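Local coordinates for apical membrane antigen 1-like protein, soluble form (Toxoplasma gondii, PDB 3ZLE), which probably helps sporozoites invade host cells, as a paralogue of the AMA1 surface protein that works with a RON2 paralogue at the moving junction, at residues A[80-85]-A[181-186]; A[161-166]-A[284-289]; A[364-369]-A[379-384]; A[236-241]-A[326-331]. All blocks are in the same frame, centred on the assembly; numbering follows the deposited sequence.

Interaction 1 (A[80-85]-A[181-186]); sequences SKKPLP and GLTWAC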
loop_
_atom_site.group_PDB
_atom_site.type_symbol
_atom_site.label_atom_id
_atom_site.label_comp_id
_atom_site.label_asym_id
_atom_site.label_seq_id
_atom_site.Cartn_x
_atom_site.Cartn_y
_atom_site.Cartn_z
ATOM N N SER A 80 -32.868 -14.972 -3.005
ATOM C CA SER A 80 -33.339 -14.736 -4.384
ATOM C C SER A 80 -32.473 -13.779 -5.228
ATOM O O SER A 80 -32.641 -13.696 -6.440
ATOM C CB SER A 80 -34.795 -14.261 -4.390
ATOM O OG SER A 80 -34.881 -12.843 -4.419
ATOM N N LYS A 81 -31.528 -13.086 -4.599
ATOM C CA LYS A 81 -30.566 -12.281 -5.356
ATOM C C LYS A 81 -29.169 -12.919 -5.394
ATOM O O LYS A 81 -28.551 -13.177 -4.354
ATOM C CB LYS A 81 -30.500 -10.864 -4.797
ATOM C CG LYS A 81 -31.804 -10.103 -4.926
ATOM C CD LYS A 81 -31.566 -8.683 -5.399
ATOM C CE LYS A 81 -32.859 -7.890 -5.373
ATOM N NZ LYS A 81 -33.560 -8.108 -4.081
ATOM N N LYS A 82 -28.704 -13.215 -6.596
ATOM C CA LYS A 82 -27.394 -13.825 -6.802
ATOM C C LYS A 82 -26.658 -13.051 -7.879
ATOM O O LYS A 82 -27.070 -13.089 -9.022
ATOM C CB LYS A 82 -27.552 -15.264 -7.290
ATOM C CG LYS A 82 -28.190 -16.212 -6.301
ATOM C CD LYS A 82 -27.270 -16.507 -5.151
ATOM C CE LYS A 82 -28.046 -17.177 -4.045
ATOM N NZ LYS A 82 -27.114 -17.639 -3.004
ATOM N N PRO A 83 -25.541 -12.381 -7.530
ATOM C CA PRO A 83 -24.919 -12.293 -6.199
ATOM C C PRO A 83 -25.644 -11.332 -5.272
ATOM O O PRO A 83 -26.521 -10.577 -5.699
ATOM C CB PRO A 83 -23.501 -11.765 -6.501
ATOM C CG PRO A 83 -23.661 -10.989 -7.769
ATOM C CD PRO A 83 -24.709 -11.737 -8.569
ATOM N N LEU A 84 -25.335 -11.413 -3.986
ATOM C CA LEU A 84 -26.004 -10.564 -3.004
ATOM C C LEU A 84 -25.488 -9.105 -3.108
ATOM O O LEU A 84 -24.281 -8.882 -3.225
ATOM C CB LEU A 84 -25.787 -11.138 -1.604
ATOM C CG LEU A 84 -26.594 -10.615 -0.424
ATOM C CD1 LEU A 84 -28.096 -10.797 -0.641
ATOM C CD2 LEU A 84 -26.114 -11.331 0.822
ATOM N N PRO A 85 -26.414 -8.128 -3.233
ATOM C CA PRO A 85 -26.016 -6.726 -3.330
ATOM C C PRO A 85 -25.320 -6.292 -2.052
ATOM O O PRO A 85 -25.526 -6.901 -1.008
ATOM C CB PRO A 85 -27.350 -5.988 -3.473
ATOM C CG PRO A 85 -28.251 -7.001 -4.114
ATOM C CD PRO A 85 -27.861 -8.304 -3.454
ATOM N N GLY A 181 -25.870 -17.634 -10.382
ATOM C CA GLY A 181 -26.230 -18.299 -9.145
ATOM C C GLY A 181 -25.232 -18.211 -7.973
ATOM O O GLY A 181 -25.546 -18.625 -6.853
ATOM N N LEU A 182 -24.031 -17.705 -8.213
ATOM C CA LEU A 182 -23.065 -17.554 -7.121
ATOM C C LEU A 182 -23.412 -16.419 -6.149
ATOM O O LEU A 182 -23.863 -15.336 -6.556
ATOM C CB LEU A 182 -21.631 -17.449 -7.645
ATOM C CG LEU A 182 -21.037 -18.750 -8.223
ATOM C CD1 LEU A 182 -19.784 -18.465 -9.030
ATOM C CD2 LEU A 182 -20.731 -19.797 -7.155
ATOM N N THR A 183 -23.331 -16.723 -4.858
ATOM C CA THR A 183 -23.665 -15.737 -3.796
ATOM C C THR A 183 -22.767 -14.491 -3.849
ATOM O O THR A 183 -23.220 -13.363 -3.620
ATOM C CB THR A 183 -23.497 -16.360 -2.407
ATOM O OG1 THR A 183 -24.377 -17.470 -2.268
ATOM C CG2 THR A 183 -23.751 -15.370 -1.320
ATOM N N TRP A 184 -21.490 -14.711 -4.101
ATOM C CA TRP A 184 -20.505 -13.616 -4.099
ATOM C C TRP A 184 -19.995 -13.329 -5.496
ATOM O O TRP A 184 -19.542 -14.227 -6.182
ATOM C CB TRP A 184 -19.302 -14.028 -3.255
ATOM C CG TRP A 184 -19.522 -13.902 -1.792
ATOM C CD1 TRP A 184 -19.946 -14.888 -0.937
ATOM C CD2 TRP A 184 -19.152 -12.787 -0.966
ATOM N NE1 TRP A 184 -19.944 -14.421 0.359
ATOM C CE2 TRP A 184 -19.468 -13.132 0.368
ATOM C CE3 TRP A 184 -18.636 -11.510 -1.231
ATOM C CZ2 TRP A 184 -19.269 -12.254 1.435
ATOM C CZ3 TRP A 184 -18.432 -10.633 -0.155
ATOM C CH2 TRP A 184 -18.756 -11.014 1.155
ATOM N N ALA A 185 -19.900 -12.058 -5.846
ATOM C CA ALA A 185 -19.162 -11.676 -7.028
ATOM C C ALA A 185 -17.677 -11.643 -6.702
ATOM O O ALA A 185 -17.288 -11.518 -5.531
ATOM C CB ALA A 185 -19.635 -10.315 -7.534
ATOM N N CYS A 186 -16.840 -11.710 -7.736
ATOM C CA CYS A 186 -15.400 -11.761 -7.529
ATOM C C CYS A 186 -14.902 -10.363 -7.249
ATOM O O CYS A 186 -15.574 -9.383 -7.560
ATOM C CB CYS A 186 -14.668 -12.292 -8.766
ATOM S SG CYS A 186 -15.080 -13.988 -9.287
#
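Thr-183 OG1 has two hydrogen-bond partners: Lys-82 NZ donates to it at 2.8 Å, and its own proton presumably goes to Gln-279 OE1, an acceptor outside the pair of segments. OG1 stands anti to the carbonyl carbon of its own residue (chi1 -61°), which leaves it beside the backbone N. The lysine chain bends at chi2 (-71°), placing CD only 3.2 Å from Gly-181 O; the rest of the chain continues to the hydroxyl. The two side chains meet at a slant.

Two residues on from Lys-82 the backbones join, on the same threonine. Leu-84 N donates to Thr-183 O at 2.9 Å with a fairly straight N-H...O angle of 164°. Between these two bonds sits Pro-83, reached through a cis peptide, and its CA makes a C-H...O contact of 3.2 Å with Leu-182 O. The proline ring also touches carbon, its CG lying 4.1 Å from Ala-185 CB. Pro-83 O accepts a hydrogen bond from Tyr-65 OH, and Cys-186 just beyond is disulfide-bonded to Cys-173, so each loop also has a tie outside this contact.

Neither segment has regular secondary structure, and the contact therefore depends on individual groups instead of a repeating ladder. The carbonyls of Leu-182 and Thr-183 face Pro-83 CA, while that of Gly-181 lies along the lysine. Its negative end would probably add to the attraction for the cationic Lys-82 chain, making this a charge-assisted joint between two loops of the N-terminal part of the ectodomain.

Interaction 2 (A[161-166]-A[284-289]); sequences SVSAQL and DFWPVH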
loop_
_atom_site.group_PDB
_atom_site.type_symbol
_atom_site.label_atom_id
_atom_site.label_comp_id
_atom_site.label_asym_id
_atom_site.label_seq_id
_atom_site.Cartn_x
_atom_site.Cartn_y
_atom_site.Cartn_z
ATOM N N SER A 161 -16.575 -3.841 7.535
ATOM C CA SER A 161 -16.793 -5.114 8.179
ATOM C C SER A 161 -16.407 -6.314 7.301
ATOM O O SER A 161 -16.237 -7.419 7.811
ATOM C CB SER A 161 -18.208 -5.211 8.714
ATOM O OG SER A 161 -19.108 -5.365 7.651
ATOM N N VAL A 162 -16.110 -6.066 6.029
ATOM C CA VAL A 162 -15.556 -7.113 5.182
ATOM C C VAL A 162 -14.069 -6.923 5.022
ATOM O O VAL A 162 -13.630 -5.913 4.507
ATOM C CB VAL A 162 -16.240 -7.165 3.796
ATOM C CG1 VAL A 162 -15.716 -8.320 2.959
ATOM C CG2 VAL A 162 -17.743 -7.291 3.966
ATOM N N SER A 163 -13.295 -7.919 5.432
ATOM C CA SER A 163 -11.830 -7.784 5.509
ATOM C C SER A 163 -11.155 -8.577 4.425
ATOM O O SER A 163 -9.934 -8.473 4.260
ATOM C CB SER A 163 -11.298 -8.219 6.860
ATOM O OG SER A 163 -11.775 -9.499 7.217
ATOM N N ALA A 164 -11.925 -9.476 3.797
ATOM C CA ALA A 164 -11.550 -10.131 2.539
ATOM C C ALA A 164 -11.159 -9.124 1.488
ATOM O O ALA A 164 -11.786 -8.068 1.349
ATOM C CB ALA A 164 -12.710 -10.999 2.019
ATOM N N GLN A 165 -10.070 -9.400 0.794
ATOM C CA GLN A 165 -9.614 -8.496 -0.216
ATOM C C GLN A 165 -9.574 -9.149 -1.583
ATOM O O GLN A 165 -9.620 -8.463 -2.598
ATOM C CB GLN A 165 -8.240 -7.941 0.143
ATOM C CG GLN A 165 -8.289 -7.033 1.339
ATOM C CD GLN A 165 -7.064 -7.140 2.188
ATOM O OE1 GLN A 165 -6.010 -6.613 1.841
ATOM N NE2 GLN A 165 -7.200 -7.777 3.338
ATOM N N LEU A 166 -9.401 -10.471 -1.616
ATOM C CA LEU A 166 -9.258 -11.151 -2.902
ATOM C C LEU A 166 -10.102 -12.412 -2.991
ATOM O O LEU A 166 -9.923 -13.349 -2.212
ATOM C CB LEU A 166 -7.781 -11.417 -3.263
ATOM C CG LEU A 166 -7.521 -12.405 -4.411
ATOM C CD1 LEU A 166 -7.925 -11.751 -5.726
ATOM C CD2 LEU A 166 -6.048 -12.830 -4.473
ATOM N N ASP A 284 -19.642 -14.653 5.103
ATOM C CA ASP A 284 -18.261 -14.911 5.418
ATOM C C ASP A 284 -17.392 -13.672 5.163
ATOM O O ASP A 284 -16.589 -13.643 4.243
ATOM C CB ASP A 284 -17.768 -16.117 4.604
ATOM C CG ASP A 284 -18.395 -17.430 5.073
ATOM O OD1 ASP A 284 -18.942 -17.463 6.200
ATOM O OD2 ASP A 284 -18.284 -18.439 4.346
ATOM N N PHE A 285 -17.538 -12.675 6.032
ATOM C CA PHE A 285 -16.873 -11.403 5.870
ATOM C C PHE A 285 -15.387 -11.479 6.148
ATOM O O PHE A 285 -14.663 -10.591 5.772
ATOM C CB PHE A 285 -17.528 -10.333 6.747
ATOM C CG PHE A 285 -18.941 -9.980 6.338
ATOM C CD1 PHE A 285 -19.519 -10.542 5.200
ATOM C CD2 PHE A 285 -19.713 -9.147 7.128
ATOM C CE1 PHE A 285 -20.833 -10.275 4.869
ATOM C CE2 PHE A 285 -21.013 -8.829 6.767
ATOM C CZ PHE A 285 -21.578 -9.397 5.634
ATOM N N TRP A 286 -14.954 -12.475 6.930
ATOM C CA TRP A 286 -13.548 -12.564 7.326
ATOM C C TRP A 286 -12.944 -13.902 6.893
ATOM O O TRP A 286 -13.515 -14.945 7.145
ATOM C CB TRP A 286 -13.366 -12.360 8.858
ATOM C CG TRP A 286 -14.192 -11.214 9.529
ATOM C CD1 TRP A 286 -14.693 -10.106 8.929
ATOM C CD2 TRP A 286 -14.506 -11.083 10.937
ATOM N NE1 TRP A 286 -15.358 -9.307 9.855
ATOM C CE2 TRP A 286 -15.313 -9.922 11.078
ATOM C CE3 TRP A 286 -14.323 -11.914 12.051
ATOM C CZ2 TRP A 286 -15.863 -9.534 12.297
ATOM C CZ3 TRP A 286 -14.855 -11.515 13.287
ATOM C CH2 TRP A 286 -15.610 -10.318 13.398
ATOM N N PRO A 287 -11.737 -13.873 6.306
ATOM C CA PRO A 287 -11.077 -15.084 5.851
ATOM C C PRO A 287 -10.713 -15.966 7.028
ATOM O O PRO A 287 -10.103 -15.488 7.988
ATOM C CB PRO A 287 -9.803 -14.551 5.175
ATOM C CG PRO A 287 -10.179 -13.177 4.729
ATOM C CD PRO A 287 -11.068 -12.657 5.809
ATOM N N VAL A 288 -11.051 -17.254 6.959
ATOM C CA VAL A 288 -10.689 -18.120 8.076
ATOM C C VAL A 288 -9.199 -18.441 8.090
ATOM O O VAL A 288 -8.560 -18.554 7.034
ATOM C CB VAL A 288 -11.644 -19.360 8.302
ATOM C CG1 VAL A 288 -12.764 -19.438 7.276
ATOM C CG2 VAL A 288 -10.876 -20.669 8.454
ATOM N N HIS A 289 -8.616 -18.385 9.278
ATOM C CA HIS A 289 -7.187 -18.578 9.434
ATOM C C HIS A 289 -6.855 -20.071 9.498
ATOM O O HIS A 289 -7.364 -20.795 10.357
ATOM C CB HIS A 289 -6.666 -17.877 10.688
ATOM C CG HIS A 289 -5.227 -18.176 10.984
ATOM N ND1 HIS A 289 -4.220 -17.953 10.070
ATOM C CD2 HIS A 289 -4.642 -18.781 12.045
ATOM C CE1 HIS A 289 -3.070 -18.363 10.575
ATOM N NE2 HIS A 289 -3.300 -18.878 11.769
#
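Two hydrogen bonds running in opposite senses tie Ser-161 and Ser-163 to Phe-285 and Trp-286. Trp-286 NE1 gives its proton to Ser-161 O at 2.9 Å, and the acceptor lies in the indole plane at the ring edge; the N-H...O angle of 132° shows a noticeably bent bond all the same. In return Ser-163 N donates to Phe-285 O at 3.0 Å, a much straighter bond at 167°. Ser-163 OG, held between the backbone N and the carbonyl carbon (chi1 51°), rests 3.4 Å from Trp-286 CD1 and has its main polar partner in Tyr-144 OH.

Outward from these bonds the contact turns to van der Waals packing, with Val-162/Phe-285 and Ala-164/Pro-287 as its apolar pairs. Val-162 CG2 sits over one face of the Phe-285 ring, 4.0 Å from its centroid and displaced toward the rim, a CH-pi contact in which the two side chains cross at about a right angle. Phe-285 CB packs 3.4 Å from Ser-161 O. Next along the chain, the Pro-287 ring sets its CD 3.5 Å from Ser-163 OG and its CG 4.3 Å from Ala-164 CB. Ser-161 OG, near the phenylalanine ring, is buried with no polar partner in the model.

Residues 284-289 belong to the long excursion between helix 253-262 and strand 303-308, consistent with the domain II loop that in AMA1 proteins reaches across domain I. Trp-286 is stacked with Tyr-144 and meets Tyr-43 edge-to-face, Pro-287 touches Arg-44 of strand 43-45, and Ala-164 and Gln-165 lean on Phe-187 and Pro-189 of strand 187-191.

Interaction 3 (A[364-369]-A[379-384]); sequences NCVQVV and QTSKAC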
loop_
_atom_site.group_PDB
_atom_site.type_symbol
_atom_site.label_atom_id
_atom_site.label_comp_id
_atom_site.label_asym_id
_atom_site.label_seq_id
_atom_site.Cartn_x
_atom_site.Cartn_y
_atom_site.Cartn_z
ATOM N N ASN A 364 38.013 2.621 -15.758
ATOM C CA ASN A 364 38.067 3.002 -17.159
ATOM C C ASN A 364 37.988 4.506 -17.332
ATOM O O ASN A 364 37.310 4.999 -18.232
ATOM C CB ASN A 364 36.939 2.321 -17.934
ATOM C CG ASN A 364 37.148 0.817 -18.069
ATOM O OD1 ASN A 364 37.163 0.084 -17.077
ATOM N ND2 ASN A 364 37.335 0.357 -19.305
ATOM N N CYS A 365 38.593 5.220 -16.396
ATOM C CA CYS A 365 38.750 6.670 -16.467
ATOM C C CYS A 365 37.468 7.476 -16.115
ATOM O O CYS A 365 37.477 8.722 -16.113
ATOM C CB CYS A 365 39.371 7.092 -17.817
ATOM S SG CYS A 365 41.119 6.579 -18.057
ATOM N N VAL A 366 36.454 6.775 -15.625
ATOM C CA VAL A 366 35.260 7.436 -15.048
ATOM C C VAL A 366 35.042 7.004 -13.593
ATOM O O VAL A 366 35.021 5.819 -13.283
ATOM C CB VAL A 366 33.986 7.124 -15.874
ATOM C CG1 VAL A 366 32.759 7.767 -15.237
ATOM C CG2 VAL A 366 34.139 7.647 -17.294
ATOM N N GLN A 367 34.915 7.970 -12.701
ATOM C CA GLN A 367 34.467 7.684 -11.335
ATOM C C GLN A 367 33.114 8.361 -11.055
ATOM O O GLN A 367 32.806 9.394 -11.654
ATOM C CB GLN A 367 35.501 8.187 -10.339
ATOM C CG GLN A 367 35.751 9.682 -10.401
ATOM C CD GLN A 367 36.884 10.086 -9.491
ATOM O OE1 GLN A 367 37.334 9.285 -8.678
ATOM N NE2 GLN A 367 37.331 11.330 -9.594
ATOM N N VAL A 368 32.328 7.800 -10.131
ATOM C CA VAL A 368 31.045 8.398 -9.738
ATOM C C VAL A 368 31.224 9.245 -8.484
ATOM O O VAL A 368 32.019 8.905 -7.616
ATOM C CB VAL A 368 29.968 7.316 -9.576
ATOM C CG1 VAL A 368 28.602 7.942 -9.230
ATOM C CG2 VAL A 368 29.855 6.520 -10.880
ATOM N N VAL A 369 30.718 10.474 -8.520
ATOM C CA VAL A 369 30.981 11.437 -7.460
ATOM C C VAL A 369 29.600 11.867 -6.946
ATOM O O VAL A 369 28.673 12.042 -7.749
ATOM C CB VAL A 369 31.807 12.646 -8.023
ATOM C CG1 VAL A 369 31.957 13.763 -7.019
ATOM C CG2 VAL A 369 33.204 12.196 -8.421
ATOM N N GLN A 379 24.566 13.201 -8.154
ATOM C CA GLN A 379 25.387 12.065 -8.517
ATOM C C GLN A 379 25.810 12.258 -9.967
ATOM O O GLN A 379 24.967 12.319 -10.844
ATOM C CB GLN A 379 24.580 10.784 -8.409
ATOM C CG GLN A 379 25.402 9.517 -8.630
ATOM C CD GLN A 379 24.817 8.342 -7.911
ATOM O OE1 GLN A 379 24.285 8.495 -6.825
ATOM N NE2 GLN A 379 24.809 7.184 -8.556
ATOM N N THR A 380 27.107 12.323 -10.227
ATOM C CA THR A 380 27.568 12.459 -11.615
ATOM C C THR A 380 28.772 11.585 -11.885
ATOM O O THR A 380 29.561 11.319 -10.992
ATOM C CB THR A 380 27.983 13.893 -11.932
ATOM O OG1 THR A 380 28.982 14.294 -10.998
ATOM C CG2 THR A 380 26.793 14.841 -11.851
ATOM N N SER A 381 28.962 11.226 -13.146
ATOM C CA SER A 381 30.255 10.710 -13.599
ATOM C C SER A 381 31.285 11.813 -13.797
ATOM O O SER A 381 30.967 12.878 -14.284
ATOM C CB SER A 381 30.085 9.962 -14.883
ATOM O OG SER A 381 29.308 8.832 -14.665
ATOM N N LYS A 382 32.541 11.489 -13.514
ATOM C CA LYS A 382 33.631 12.444 -13.573
ATOM C C LYS A 382 34.817 11.778 -14.232
ATOM O O LYS A 382 35.138 10.613 -13.947
ATOM C CB LYS A 382 34.023 12.885 -12.161
ATOM C CG LYS A 382 35.199 13.849 -12.114
ATOM C CD LYS A 382 35.565 14.182 -10.679
ATOM C CE LYS A 382 36.872 14.944 -10.597
ATOM N NZ LYS A 382 36.953 15.710 -9.319
ATOM N N ALA A 383 35.490 12.526 -15.093
ATOM C CA ALA A 383 36.695 12.031 -15.755
ATOM C C ALA A 383 37.824 11.983 -14.759
ATOM O O ALA A 383 38.024 12.914 -13.969
ATOM C CB ALA A 383 37.065 12.928 -16.912
ATOM N N CYS A 384 38.563 10.891 -14.761
ATOM C CA CYS A 384 39.585 10.784 -13.760
ATOM C C CYS A 384 40.935 10.254 -14.246
ATOM O O CYS A 384 41.707 9.715 -13.465
ATOM C CB CYS A 384 39.043 10.039 -12.538
ATOM S SG CYS A 384 38.538 8.321 -12.798
HETATM O O HOH W 1 28.238 15.171 -8.683
#
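The flat amide of Gln-367 lies against Cys-384, whose CB stands over the amide carbon CD at 3.7 Å, while the Lys-382 chain runs alongside, pointing the same way. The second amide, that of Gln-379, rests near Val-368: CG, anti to its backbone N (chi1 -174°), comes within 3.6 Å of Val-368 CG1, and NE2 is hydrogen-bonded to Cys-236 O outside the hairpin.

Between the strands, Gln-367 and Lys-382 exchange two backbone hydrogen bonds, with Lys-382 N to Gln-367 O at 2.8 Å. Val-369 and Thr-380 exchange two more, so hydrogen-bonded pairs alternate with the non-hydrogen-bonded pairs Val-366/Ala-383 and Val-368/Ser-381. A water donates to Val-369 O at 3.3 Å and accepts from Thr-380 OG1 at 2.6 Å. On the side of Val-366, its CG1 meets Ser-381 CB at 3.5 Å; on the other, Val-369 CG2 packs against Lys-382 CD at 3.8 Å.

Cys-384 N to Cys-365 O extends the ladder past the strands; Cys-384 is disulfide-bonded to Cys-362 and Cys-365 to Cys-385. This antiparallel hairpin, consistent with domain III of AMA1, thus combines a regular backbone ladder with cystines beside its open end, in a contact that lies at the surface.

Interaction 4 (A[236-241]-A[326-331]); sequences CVPFDT and CFAPIT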
loop_
_atom_site.group_PDB
_atom_site.type_symbol
_atom_site.label_atom_id
_atom_site.label_comp_id
_atom_site.label_asym_id
_atom_site.label_seq_id
_atom_site.Cartn_x
_atom_site.Cartn_y
_atom_site.Cartn_z
ATOM N N CYS A 236 25.912 5.177 -4.929
ATOM C CA CYS A 236 24.600 4.532 -5.107
ATOM C C CYS A 236 24.399 3.912 -6.485
ATOM O O CYS A 236 24.302 4.614 -7.477
ATOM C CB CYS A 236 23.453 5.534 -4.877
ATOM S SG CYS A 236 21.854 4.699 -4.552
ATOM N N VAL A 237 24.231 2.600 -6.554
ATOM C CA VAL A 237 23.913 2.024 -7.817
ATOM C C VAL A 237 22.464 1.613 -7.898
ATOM O O VAL A 237 22.031 0.745 -7.165
ATOM C CB VAL A 237 24.886 0.898 -8.262
ATOM C CG1 VAL A 237 26.172 0.921 -7.457
ATOM C CG2 VAL A 237 24.229 -0.459 -8.208
ATOM N N PRO A 238 21.721 2.233 -8.830
ATOM C CA PRO A 238 20.267 2.078 -8.853
ATOM C C PRO A 238 19.915 0.703 -9.328
ATOM O O PRO A 238 20.634 0.134 -10.131
ATOM C CB PRO A 238 19.785 3.151 -9.905
ATOM C CG PRO A 238 21.018 3.572 -10.647
ATOM C CD PRO A 238 22.208 3.309 -9.748
ATOM N N PHE A 239 18.761 0.218 -8.916
ATOM C CA PHE A 239 18.179 -0.980 -9.478
ATOM C C PHE A 239 17.676 -0.733 -10.888
ATOM O O PHE A 239 16.963 0.237 -11.146
ATOM C CB PHE A 239 17.029 -1.446 -8.601
ATOM C CG PHE A 239 17.460 -1.860 -7.238
ATOM C CD1 PHE A 239 17.539 -0.936 -6.211
ATOM C CD2 PHE A 239 17.781 -3.179 -6.974
ATOM C CE1 PHE A 239 18.002 -1.307 -4.959
ATOM C CE2 PHE A 239 18.297 -3.546 -5.750
ATOM C CZ PHE A 239 18.383 -2.606 -4.731
ATOM N N ASP A 240 17.933 -1.698 -11.762
ATOM C CA ASP A 240 17.599 -1.590 -13.171
ATOM C C ASP A 240 17.287 -2.979 -13.707
ATOM O O ASP A 240 16.931 -3.871 -12.957
ATOM C CB ASP A 240 18.783 -1.025 -13.934
ATOM C CG ASP A 240 20.050 -1.817 -13.683
ATOM O OD1 ASP A 240 19.964 -2.980 -13.179
ATOM O OD2 ASP A 240 21.121 -1.292 -14.017
ATOM N N THR A 241 17.425 -3.151 -15.018
ATOM C CA THR A 241 17.215 -4.450 -15.645
ATOM C C THR A 241 18.047 -5.586 -14.990
ATOM O O THR A 241 17.526 -6.674 -14.724
ATOM C CB THR A 241 17.477 -4.367 -17.163
ATOM O OG1 THR A 241 18.586 -3.487 -17.398
ATOM C CG2 THR A 241 16.228 -3.792 -17.894
ATOM N N CYS A 326 19.907 3.574 -0.616
ATOM C CA CYS A 326 20.266 4.922 -1.033
ATOM C C CYS A 326 19.404 5.318 -2.204
ATOM O O CYS A 326 18.596 4.499 -2.735
ATOM C CB CYS A 326 21.758 4.994 -1.421
ATOM S SG CYS A 326 22.191 3.754 -2.660
ATOM N N PHE A 327 19.504 6.600 -2.549
ATOM C CA PHE A 327 18.886 7.151 -3.721
ATOM C C PHE A 327 19.951 7.674 -4.641
ATOM O O PHE A 327 20.861 8.401 -4.207
ATOM C CB PHE A 327 17.988 8.314 -3.328
ATOM C CG PHE A 327 16.667 7.889 -2.839
ATOM C CD1 PHE A 327 15.692 7.470 -3.735
ATOM C CD2 PHE A 327 16.425 7.766 -1.469
ATOM C CE1 PHE A 327 14.461 7.054 -3.276
ATOM C CE2 PHE A 327 15.190 7.345 -1.008
ATOM C CZ PHE A 327 14.217 7.003 -1.894
ATOM N N ALA A 328 19.807 7.372 -5.925
ATOM C CA ALA A 328 20.622 8.026 -6.944
ATOM C C ALA A 328 19.853 9.227 -7.541
ATOM O O ALA A 328 18.853 9.023 -8.232
ATOM C CB ALA A 328 20.931 7.008 -8.065
ATOM N N PRO A 329 20.288 10.460 -7.279
ATOM C CA PRO A 329 19.444 11.547 -7.872
ATOM C C PRO A 329 19.634 11.612 -9.391
ATOM O O PRO A 329 20.770 11.709 -9.874
ATOM C CB PRO A 329 19.975 12.839 -7.195
ATOM C CG PRO A 329 21.382 12.495 -6.802
ATOM C CD PRO A 329 21.441 11.002 -6.509
ATOM N N ILE A 330 18.539 11.446 -10.118
ATOM C CA ILE A 330 18.535 11.375 -11.570
ATOM C C ILE A 330 17.327 12.180 -12.014
ATOM O O ILE A 330 16.234 11.828 -11.692
ATOM C CB ILE A 330 18.245 9.944 -12.068
ATOM C CG1 ILE A 330 19.143 8.914 -11.370
ATOM C CG2 ILE A 330 18.325 9.890 -13.595
ATOM C CD1 ILE A 330 20.208 8.335 -12.269
ATOM N N THR A 331 17.544 13.206 -12.821
ATOM C CA THR A 331 16.489 14.126 -13.232
ATOM C C THR A 331 15.480 13.429 -14.117
ATOM O O THR A 331 15.839 12.625 -14.964
ATOM C CB THR A 331 17.116 15.284 -14.005
ATOM O OG1 THR A 331 18.066 15.956 -13.172
ATOM C CG2 THR A 331 16.081 16.252 -14.499
#
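A disulfide bridges the two outer strands of a three-stranded antiparallel sheet, joining Cys-236 to Cys-326 across the intervening strand 226-232. The S-S bond measures 2.1 Å between Cys-236 SG and Cys-326 SG, and its torsion of 88° is close to the relaxed value for a cystine. The two ends reach it differently. Cys-236 holds SG anti to its backbone N (chi1 -162°), whereas Cys-326 places SG between backbone N and carbonyl carbon.

The strand segments do not pair with each other: their axes approach to 6.3 Å and their directions differ by 76°. Each finds its backbone partners on the middle strand, Val-237 with Lys-230 and Cys-326 with Gly-229. Such a bond between the edges of a sheet, within the second half of the AMA1 family region, fits the disulfide-rich PAN-type fold of domain II.

Beyond the cystine the contact is apolar and sparse. Cys-236 SG lies 3.5 Å from Phe-327 C, alongside the peptide leading to Ala-328. The Ala-328 methyl points at the first strand, and its CB is 4.3 Å from Pro-238 CD. The CB of Phe-327 points away from the other strand, and its ring meets Phe-228, Trp-9 and Phe-22. From strand 376-383, Gln-379 packs on Ala-328 and Pro-329.

In the fold
The four contacts form two touching pairs on opposite sides of the chain's centre. Interactions 1 and 2 have centres about 16 Å apart, and Trp-184 CZ2 packs against Asp-284 O and Phe-285 CD1; both join loops, but interaction 1 is partly buried and relies on a lysine and carbonyls, while interaction 2 is buried and more aromatic. Interactions 3 and 4, with centres about 15 Å apart, meet through Gln-379. Here strands replace loops: 364-369/379-384 is a surface hairpin with a full backbone ladder, 236-241/326-331 a buried covalent link with no ladder of its own. Segments of interactions 2 and 4 alternate along the chain, although their centres lie about 39 Å apart.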